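Local coordinates for protein putative prolyl-tRNA synthetase (Leishmania major, PDB 5XIL) that probably joins L-proline to its cognate tRNA at the expense of ATP, releasing AMP and diphosphate, in the translation machinery of the parasite, at residues K173-I178 against G208-T213; P360-L363 against L368-A371; V415-W420 against V424-R429. All blocks are in the same frame, centred on the assembly; numbering follows the deposited sequence.

Contact 1: residues K173-I178 against G208-T213; sequences KEVLEI and GDYTTT
Val175, on helix 168-189, lays its CG1 methyl against Thr212 of strand 210-218. The CB of Val175 already points toward the strand, and with CG1 anti to the backbone N (chi1 164°) that branch leads into the contact. CG1 lies 3.8 Å from Thr212 OG1 and 4.1 Å from Thr212 CG2, so it covers both branches of the threonine; on another flank it comes 4.4 Å from Tyr210 CE1, meeting the ring obliquely. A beta-branched valine suits this place, being compact and wholly apolar where helix and strand face each other. Thr212 adds a second methyl contact, its CG2 reaching Leu176 CD2 at 4.2 Å with the two side chains nearly at right angles. Its hydroxyl is buried beside the valine, yet OG1 is hydrogen-bonded to the carbonyl of Ser230, which lets a polar residue sit under an apolar one. Tyr210 likewise places its hydroxyl on Asn232, and together with Asp209 it faces that residue in a classic beta bulge. In the class II synthetase core, the short segments of helix and strand run 9.3 Å apart at 24°, the helix lying over antiparallel strands 210-218 and 223-234, with helix 40-60 packing against Ile178.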
loop_
_atom_site.group_PDB
_atom_site.type_symbol
_atom_site.label_atom_id
_atom_site.label_comp_id
_atom_site.label_asym_id
_atom_site.label_seq_id
_atom_site.Cartn_x
_atom_site.Cartn_y
_atom_site.Cartn_z
ATOM N N LYS A 173 18.262 19.395 -1.094
ATOM C CA LYS A 173 18.671 18.203 -1.797
ATOM C C LYS A 173 17.511 17.185 -1.859
ATOM O O LYS A 173 17.270 16.638 -2.914
ATOM C CB LYS A 173 19.912 17.586 -1.163
ATOM C CG LYS A 173 20.285 16.173 -1.601
ATOM C CD LYS A 173 21.646 15.848 -0.972
ATOM C CE LYS A 173 22.199 14.486 -1.379
ATOM N NZ LYS A 173 21.206 13.466 -0.941
ATOM N N GLU A 174 16.772 17.036 -0.771
ATOM C CA GLU A 174 15.665 16.061 -0.741
ATOM C C GLU A 174 14.514 16.499 -1.652
ATOM O O GLU A 174 13.825 15.670 -2.258
ATOM C CB GLU A 174 15.170 15.876 0.664
ATOM C CG GLU A 174 14.157 14.726 0.788
ATOM C CD GLU A 174 13.608 14.562 2.188
ATOM O OE1 GLU A 174 13.259 15.585 2.878
ATOM O OE2 GLU A 174 13.487 13.396 2.594
ATOM N N VAL A 175 14.266 17.806 -1.662
ATOM C CA VAL A 175 13.256 18.396 -2.546
ATOM C C VAL A 175 13.409 17.885 -3.980
ATOM O O VAL A 175 12.442 17.444 -4.607
ATOM C CB VAL A 175 13.327 19.928 -2.512
ATOM C CG1 VAL A 175 12.585 20.509 -3.699
ATOM C CG2 VAL A 175 12.692 20.462 -1.231
ATOM N N LEU A 176 14.635 17.884 -4.480
ATOM C CA LEU A 176 14.929 17.435 -5.826
ATOM C C LEU A 176 15.007 15.921 -5.958
ATOM O O LEU A 176 14.701 15.403 -7.019
ATOM C CB LEU A 176 16.194 18.077 -6.365
ATOM C CG LEU A 176 16.208 19.592 -6.528
ATOM C CD1 LEU A 176 17.584 20.166 -6.840
ATOM C CD2 LEU A 176 15.254 19.956 -7.643
ATOM N N GLU A 177 15.399 15.220 -4.919
ATOM C CA GLU A 177 15.348 13.770 -4.925
ATOM C C GLU A 177 13.917 13.290 -5.103
ATOM O O GLU A 177 13.658 12.349 -5.890
ATOM C CB GLU A 177 15.972 13.139 -3.693
ATOM C CG GLU A 177 17.514 13.196 -3.734
ATOM C CD GLU A 177 18.149 12.904 -2.371
ATOM O OE1 GLU A 177 17.543 13.099 -1.298
ATOM O OE2 GLU A 177 19.310 12.493 -2.363
ATOM N N ILE A 178 13.031 13.932 -4.387
ATOM C CA ILE A 178 11.638 13.595 -4.422
ATOM C C ILE A 178 11.058 13.940 -5.793
ATOM O O ILE A 178 10.322 13.136 -6.385
ATOM C CB ILE A 178 10.850 14.288 -3.272
ATOM C CG1 ILE A 178 11.222 13.705 -1.906
ATOM C CG2 ILE A 178 9.330 14.214 -3.533
ATOM C CD1 ILE A 178 10.767 12.278 -1.669
ATOM N N GLY A 208 5.573 28.571 1.097
ATOM C CA GLY A 208 6.949 28.108 0.989
ATOM C C GLY A 208 7.904 29.099 0.371
ATOM O O GLY A 208 7.510 30.194 -0.001
ATOM N N ASP A 209 9.169 28.710 0.266
ATOM C CA ASP A 209 10.163 29.517 -0.379
ATOM C C ASP A 209 10.182 29.249 -1.920
ATOM O O ASP A 209 10.279 30.184 -2.696
ATOM C CB ASP A 209 11.532 29.277 0.180
ATOM C CG ASP A 209 11.744 30.018 1.531
ATOM O OD1 ASP A 209 10.926 30.898 1.855
ATOM O OD2 ASP A 209 12.686 29.675 2.223
ATOM N N TYR A 210 10.121 27.978 -2.366
ATOM C CA TYR A 210 10.049 27.720 -3.798
ATOM C C TYR A 210 9.415 26.352 -4.003
ATOM O O TYR A 210 9.410 25.538 -3.101
ATOM C CB TYR A 210 11.400 27.845 -4.548
ATOM C CG TYR A 210 12.502 26.896 -4.133
ATOM C CD1 TYR A 210 12.607 25.603 -4.670
ATOM C CD2 TYR A 210 13.401 27.259 -3.131
ATOM C CE1 TYR A 210 13.612 24.756 -4.259
ATOM C CE2 TYR A 210 14.429 26.432 -2.753
ATOM C CZ TYR A 210 14.507 25.170 -3.268
ATOM O OH TYR A 210 15.473 24.297 -2.859
ATOM N N THR A 211 8.822 26.183 -5.175
ATOM C CA THR A 211 8.102 24.971 -5.532
ATOM C C THR A 211 8.755 24.424 -6.825
ATOM O O THR A 211 9.044 25.153 -7.762
ATOM C CB THR A 211 6.617 25.197 -5.704
ATOM O OG1 THR A 211 5.980 25.468 -4.465
ATOM C CG2 THR A 211 5.999 23.952 -6.309
ATOM N N THR A 212 9.080 23.134 -6.810
ATOM C CA THR A 212 9.564 22.446 -7.995
ATOM C C THR A 212 8.438 21.525 -8.498
ATOM O O THR A 212 7.558 21.094 -7.722
ATOM C CB THR A 212 10.871 21.634 -7.768
ATOM O OG1 THR A 212 10.604 20.497 -6.924
ATOM C CG2 THR A 212 11.938 22.428 -7.213
ATOM N N THR A 213 8.445 21.236 -9.784
ATOM C CA THR A 213 7.295 20.603 -10.438
ATOM C C THR A 213 7.744 19.742 -11.636
ATOM O O THR A 213 8.840 19.928 -12.201
ATOM C CB THR A 213 6.334 21.706 -10.909
ATOM O OG1 THR A 213 5.134 21.166 -11.474
ATOM C CG2 THR A 213 6.977 22.597 -11.957
#

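Contact 2: residues P360-L363 against L368-A371; sequences PREL and LAVA
Glu362, near the start of helix 360-365, folds its side chain against Leu368 and Ala369 of strand 367-372, within the anticodon-binding domain, a mixed five-stranded sheet with helices packed on it. The short helix joins strand 354-358 to its antiparallel neighbour 367-372. Pro360 opens it, a residue at home in a first turn, where its missing N-H costs no helical hydrogen bond. Arg361 follows and forms a salt bridge with Glu365 one turn on. Glu362 alone of these four carries the contact: its CB points toward the strand, and its CG lies 3.8 Å from Ala369 N and 4.3 Å from Leu368 CA, so aliphatic carbon rather than charge covers the strand backbone. A long side chain with a polar end fits this partly exposed place. Leu363 turns the other way, packing on Glu311, Leu312 and Ser315 of helix 306-325, while Leu368 touches Leu319 of that same helix. Ala369, whose small methyl lets the glutamate lie close to the strand, is bound through its backbone to Glu357. The bend of Glu362 at chi2 (70°) swings the carboxylate back: OE2 makes a weak hydrogen bond to Gly359 N, and OE1 stands 4.0 Å from Ala369 CB.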
loop_
_atom_site.group_PDB
_atom_site.type_symbol
_atom_site.label_atom_id
_atom_site.label_comp_id
_atom_site.label_asym_id
_atom_site.label_seq_id
_atom_site.Cartn_x
_atom_site.Cartn_y
_atom_site.Cartn_z
ATOM N N PRO A 360 -6.335 -22.337 -35.242
ATOM C CA PRO A 360 -5.830 -23.645 -35.734
ATOM C C PRO A 360 -4.395 -23.564 -36.290
ATOM O O PRO A 360 -3.523 -24.371 -35.908
ATOM C CB PRO A 360 -6.833 -23.979 -36.815
ATOM C CG PRO A 360 -8.129 -23.416 -36.307
ATOM C CD PRO A 360 -7.738 -22.103 -35.638
ATOM N N ARG A 361 -4.115 -22.561 -37.120
ATOM C CA ARG A 361 -2.791 -22.439 -37.703
ATOM C C ARG A 361 -1.682 -22.005 -36.725
ATOM O O ARG A 361 -0.503 -22.373 -36.856
ATOM C CB ARG A 361 -2.806 -21.550 -38.988
ATOM C CG ARG A 361 -3.626 -22.082 -40.190
ATOM C CD ARG A 361 -3.461 -23.618 -40.484
ATOM N NE ARG A 361 -2.091 -24.049 -40.844
ATOM C CZ ARG A 361 -1.617 -25.301 -40.716
ATOM N NH1 ARG A 361 -2.383 -26.282 -40.214
ATOM N NH2 ARG A 361 -0.353 -25.581 -41.068
ATOM N N GLU A 362 -2.053 -21.231 -35.705
ATOM C CA GLU A 362 -1.114 -20.828 -34.692
ATOM C C GLU A 362 -0.799 -22.020 -33.881
ATOM O O GLU A 362 0.328 -22.229 -33.463
ATOM C CB GLU A 362 -1.752 -19.760 -33.760
ATOM C CG GLU A 362 -1.856 -18.395 -34.411
ATOM C CD GLU A 362 -2.873 -18.229 -35.539
ATOM O OE1 GLU A 362 -2.512 -17.556 -36.521
ATOM O OE2 GLU A 362 -4.001 -18.727 -35.517
ATOM N N LEU A 363 -1.793 -22.837 -33.627
ATOM C CA LEU A 363 -1.514 -24.055 -32.943
ATOM C C LEU A 363 -0.584 -24.990 -33.795
ATOM O O LEU A 363 0.465 -25.431 -33.336
ATOM C CB LEU A 363 -2.831 -24.727 -32.645
ATOM C CG LEU A 363 -2.813 -25.976 -31.799
ATOM C CD1 LEU A 363 -1.928 -25.866 -30.587
ATOM C CD2 LEU A 363 -4.263 -26.264 -31.428
ATOM N N LEU A 368 2.536 -17.707 -32.555
ATOM C CA LEU A 368 1.423 -16.895 -32.015
ATOM C C LEU A 368 1.282 -15.645 -32.823
ATOM O O LEU A 368 2.254 -14.994 -33.097
ATOM C CB LEU A 368 1.776 -16.507 -30.568
ATOM C CG LEU A 368 2.121 -17.670 -29.624
ATOM C CD1 LEU A 368 2.435 -17.136 -28.256
ATOM C CD2 LEU A 368 0.971 -18.675 -29.608
ATOM N N ALA A 369 0.071 -15.295 -33.194
ATOM C CA ALA A 369 -0.187 -14.045 -33.838
ATOM C C ALA A 369 -0.460 -12.980 -32.762
ATOM O O ALA A 369 -1.423 -13.105 -32.029
ATOM C CB ALA A 369 -1.407 -14.163 -34.711
ATOM N N VAL A 370 0.343 -11.945 -32.743
ATOM C CA VAL A 370 0.338 -10.954 -31.672
ATOM C C VAL A 370 0.031 -9.620 -32.297
ATOM O O VAL A 370 0.659 -9.228 -33.240
ATOM C CB VAL A 370 1.687 -10.888 -30.978
ATOM C CG1 VAL A 370 1.665 -9.835 -29.846
ATOM C CG2 VAL A 370 2.049 -12.220 -30.422
ATOM N N ALA A 371 -1.008 -8.974 -31.802
ATOM C CA ALA A 371 -1.395 -7.676 -32.257
ATOM C C ALA A 371 -0.985 -6.681 -31.167
ATOM O O ALA A 371 -1.426 -6.853 -30.002
ATOM C CB ALA A 371 -2.909 -7.665 -32.378
#

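Contact 3: residues V415-W420 against V424-R429; sequences VRVTEW and VPTLNR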
loop_
_atom_site.group_PDB
_atom_site.type_symbol
_atom_site.label_atom_id
_atom_site.label_comp_id
_atom_site.label_asym_id
_atom_site.label_seq_id
_atom_site.Cartn_x
_atom_site.Cartn_y
_atom_site.Cartn_z
ATOM N N VAL A 415 6.988 25.304 -28.317
ATOM C CA VAL A 415 7.421 26.209 -29.373
ATOM C C VAL A 415 8.158 27.415 -28.814
ATOM O O VAL A 415 7.632 28.107 -27.956
ATOM C CB VAL A 415 6.209 26.656 -30.205
ATOM C CG1 VAL A 415 6.613 27.616 -31.289
ATOM C CG2 VAL A 415 5.466 25.416 -30.793
ATOM N N ARG A 416 9.398 27.660 -29.236
ATOM C CA ARG A 416 10.165 28.811 -28.713
ATOM C C ARG A 416 9.788 30.102 -29.495
ATOM O O ARG A 416 10.120 30.215 -30.676
ATOM C CB ARG A 416 11.662 28.489 -28.708
ATOM C CG ARG A 416 12.383 29.016 -27.475
ATOM C CD ARG A 416 13.652 28.229 -27.146
ATOM N NE ARG A 416 14.864 28.576 -27.892
ATOM C CZ ARG A 416 15.438 27.770 -28.792
ATOM N NH1 ARG A 416 14.854 26.592 -29.077
ATOM N NH2 ARG A 416 16.573 28.124 -29.424
ATOM N N VAL A 417 9.141 31.059 -28.782
ATOM C CA VAL A 417 8.489 32.231 -29.265
ATOM C C VAL A 417 9.300 33.439 -28.781
ATOM O O VAL A 417 9.512 33.572 -27.584
ATOM C CB VAL A 417 7.058 32.356 -28.796
ATOM C CG1 VAL A 417 6.417 33.726 -29.122
ATOM C CG2 VAL A 417 6.195 31.262 -29.393
ATOM N N THR A 418 9.753 34.280 -29.675
ATOM C CA THR A 418 10.445 35.517 -29.252
ATOM C C THR A 418 9.739 36.811 -29.559
ATOM O O THR A 418 10.217 37.860 -29.124
ATOM C CB THR A 418 11.781 35.632 -29.944
ATOM O OG1 THR A 418 11.560 35.629 -31.353
ATOM C CG2 THR A 418 12.640 34.461 -29.620
ATOM N N GLU A 419 8.697 36.774 -30.378
ATOM C CA GLU A 419 7.899 37.918 -30.701
ATOM C C GLU A 419 6.467 37.823 -30.145
ATOM O O GLU A 419 5.731 36.872 -30.420
ATOM C CB GLU A 419 7.898 38.099 -32.230
ATOM C CG GLU A 419 9.254 37.791 -32.907
ATOM C CD GLU A 419 10.403 38.740 -32.563
ATOM O OE1 GLU A 419 10.130 39.959 -32.652
ATOM O OE2 GLU A 419 11.557 38.299 -32.220
ATOM N N TRP A 420 6.005 38.895 -29.471
ATOM C CA TRP A 420 4.723 38.889 -28.873
ATOM C C TRP A 420 3.624 38.502 -29.874
ATOM O O TRP A 420 2.677 37.853 -29.506
ATOM C CB TRP A 420 4.384 40.198 -28.118
ATOM C CG TRP A 420 2.994 40.108 -27.661
ATOM C CD1 TRP A 420 1.896 40.654 -28.233
ATOM C CD2 TRP A 420 2.489 39.226 -26.611
ATOM N NE1 TRP A 420 0.791 40.259 -27.581
ATOM C CE2 TRP A 420 1.117 39.380 -26.581
ATOM C CE3 TRP A 420 3.085 38.412 -25.667
ATOM C CZ2 TRP A 420 0.297 38.660 -25.704
ATOM C CZ3 TRP A 420 2.275 37.708 -24.799
ATOM C CH2 TRP A 420 0.896 37.872 -24.801
ATOM N N VAL A 424 -0.079 34.428 -28.972
ATOM C CA VAL A 424 -1.439 33.875 -28.984
ATOM C C VAL A 424 -1.777 32.958 -30.167
ATOM O O VAL A 424 -2.478 31.969 -30.022
ATOM C CB VAL A 424 -2.533 34.942 -28.821
ATOM C CG1 VAL A 424 -3.930 34.353 -28.968
ATOM C CG2 VAL A 424 -2.419 35.551 -27.417
ATOM N N PRO A 425 -1.283 33.268 -31.341
ATOM C CA PRO A 425 -1.448 32.266 -32.440
ATOM C C PRO A 425 -0.810 30.893 -32.188
ATOM O O PRO A 425 -1.418 29.890 -32.559
ATOM C CB PRO A 425 -0.770 32.929 -33.600
ATOM C CG PRO A 425 -1.022 34.391 -33.307
ATOM C CD PRO A 425 -0.819 34.558 -31.850
ATOM N N THR A 426 0.310 30.875 -31.504
ATOM C CA THR A 426 0.907 29.654 -31.014
ATOM C C THR A 426 0.048 28.921 -30.030
ATOM O O THR A 426 -0.165 27.702 -30.155
ATOM C CB THR A 426 2.331 29.925 -30.522
ATOM O OG1 THR A 426 3.059 30.531 -31.573
ATOM C CG2 THR A 426 3.031 28.629 -30.123
ATOM N N LEU A 427 -0.484 29.624 -29.036
ATOM C CA LEU A 427 -1.433 29.015 -28.185
ATOM C C LEU A 427 -2.582 28.411 -29.001
ATOM O O LEU A 427 -3.000 27.305 -28.691
ATOM C CB LEU A 427 -2.050 30.019 -27.201
ATOM C CG LEU A 427 -1.062 30.668 -26.255
ATOM C CD1 LEU A 427 -1.941 31.654 -25.472
ATOM C CD2 LEU A 427 -0.342 29.649 -25.349
ATOM N N ASN A 428 -3.099 29.159 -29.963
ATOM C CA ASN A 428 -4.195 28.701 -30.725
ATOM C C ASN A 428 -3.875 27.520 -31.620
ATOM O O ASN A 428 -4.789 26.850 -32.077
ATOM C CB ASN A 428 -4.807 29.804 -31.542
ATOM C CG ASN A 428 -5.550 30.805 -30.687
ATOM O OD1 ASN A 428 -5.993 30.499 -29.591
ATOM N ND2 ASN A 428 -5.746 31.998 -31.240
ATOM N N ARG A 429 -2.596 27.173 -31.703
ATOM C CA ARG A 429 -2.172 26.003 -32.454
ATOM C C ARG A 429 -2.056 24.816 -31.484
ATOM O O ARG A 429 -1.499 23.775 -31.832
ATOM C CB ARG A 429 -0.831 26.261 -33.143
ATOM C CG ARG A 429 -0.955 26.776 -34.568
ATOM C CD ARG A 429 0.374 26.699 -35.300
ATOM N NE ARG A 429 1.289 27.758 -34.886
ATOM C CZ ARG A 429 1.170 29.032 -35.249
ATOM N NH1 ARG A 429 0.172 29.409 -36.036
ATOM N NH2 ARG A 429 2.049 29.928 -34.824
HETATM O O HOH W 1 -0.077 37.298 -29.347
#
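Thr426 holds its CG2 anti to the backbone N (chi1 -55° for OG1), sending the methyl toward Val415 while the hydroxyl turns to the carbonyl of Glu422, just before the helix begins. Val415 meets it tip to tip: Thr426 CG2 is 3.7 Å from Val415 CB and 3.9 Å from Val415 CG1. Val417 passes the same threonine in the opposite direction, its CG2 3.9 Å from Thr426 OG1. Threonine fits because one branch packs as a methyl against the valines and the other is satisfied by the Glu422 carbonyl; the valines offer short, branched surfaces. Val415 on strand 414-416 and Val417 just beyond it pack on helix 423-428 in a beta-alpha-beta unit completed by strand 432-437, parallel to the first strand, in the C-terminal region that also binds zinc through Cys438, Cys443 and Cys493. Trp420 and Val424 are linked through one water, which donates to Trp420 O at 2.8 Å and accepts from Val424 N at 2.9 Å. The water also sits over one face of the indole, displaced toward its rim. Trp420 CZ2 comes within 4.5 Å of Val424 CG2, while its NE1 is hydrogen-bonded to Glu454 and its ring stacks with Phe423. In the loop before Trp420, Glu419, a magnesium ligand in a structure of this protein but without an ion in this chain, takes a 2.8 Å hydrogen bond at OE2 from Thr418 OG1.

How the contacts relate
The three contacts follow one another along the chain and nowhere touch. Contact 1 belongs to the class II core and contact 2 to the anticodon-binding domain, their centres 50 Å apart on opposite sides of the chain's centre. Contact 3 lies in the C-terminal region, its nearest atoms about 17 Å from contact 1 and about 30 Å from contact 2. The side chain of Tyr210 in contact 1 is about 7 Å from a bound magnesium ion. Contact 3 contains Glu419; its Val415 side chain is about 9 Å from a bound magnesium ion and about 6 Å from that of the magnesium ligand His413, and its Trp420 side chain about 11 Å from zinc. Contact 2 lies away from these metals.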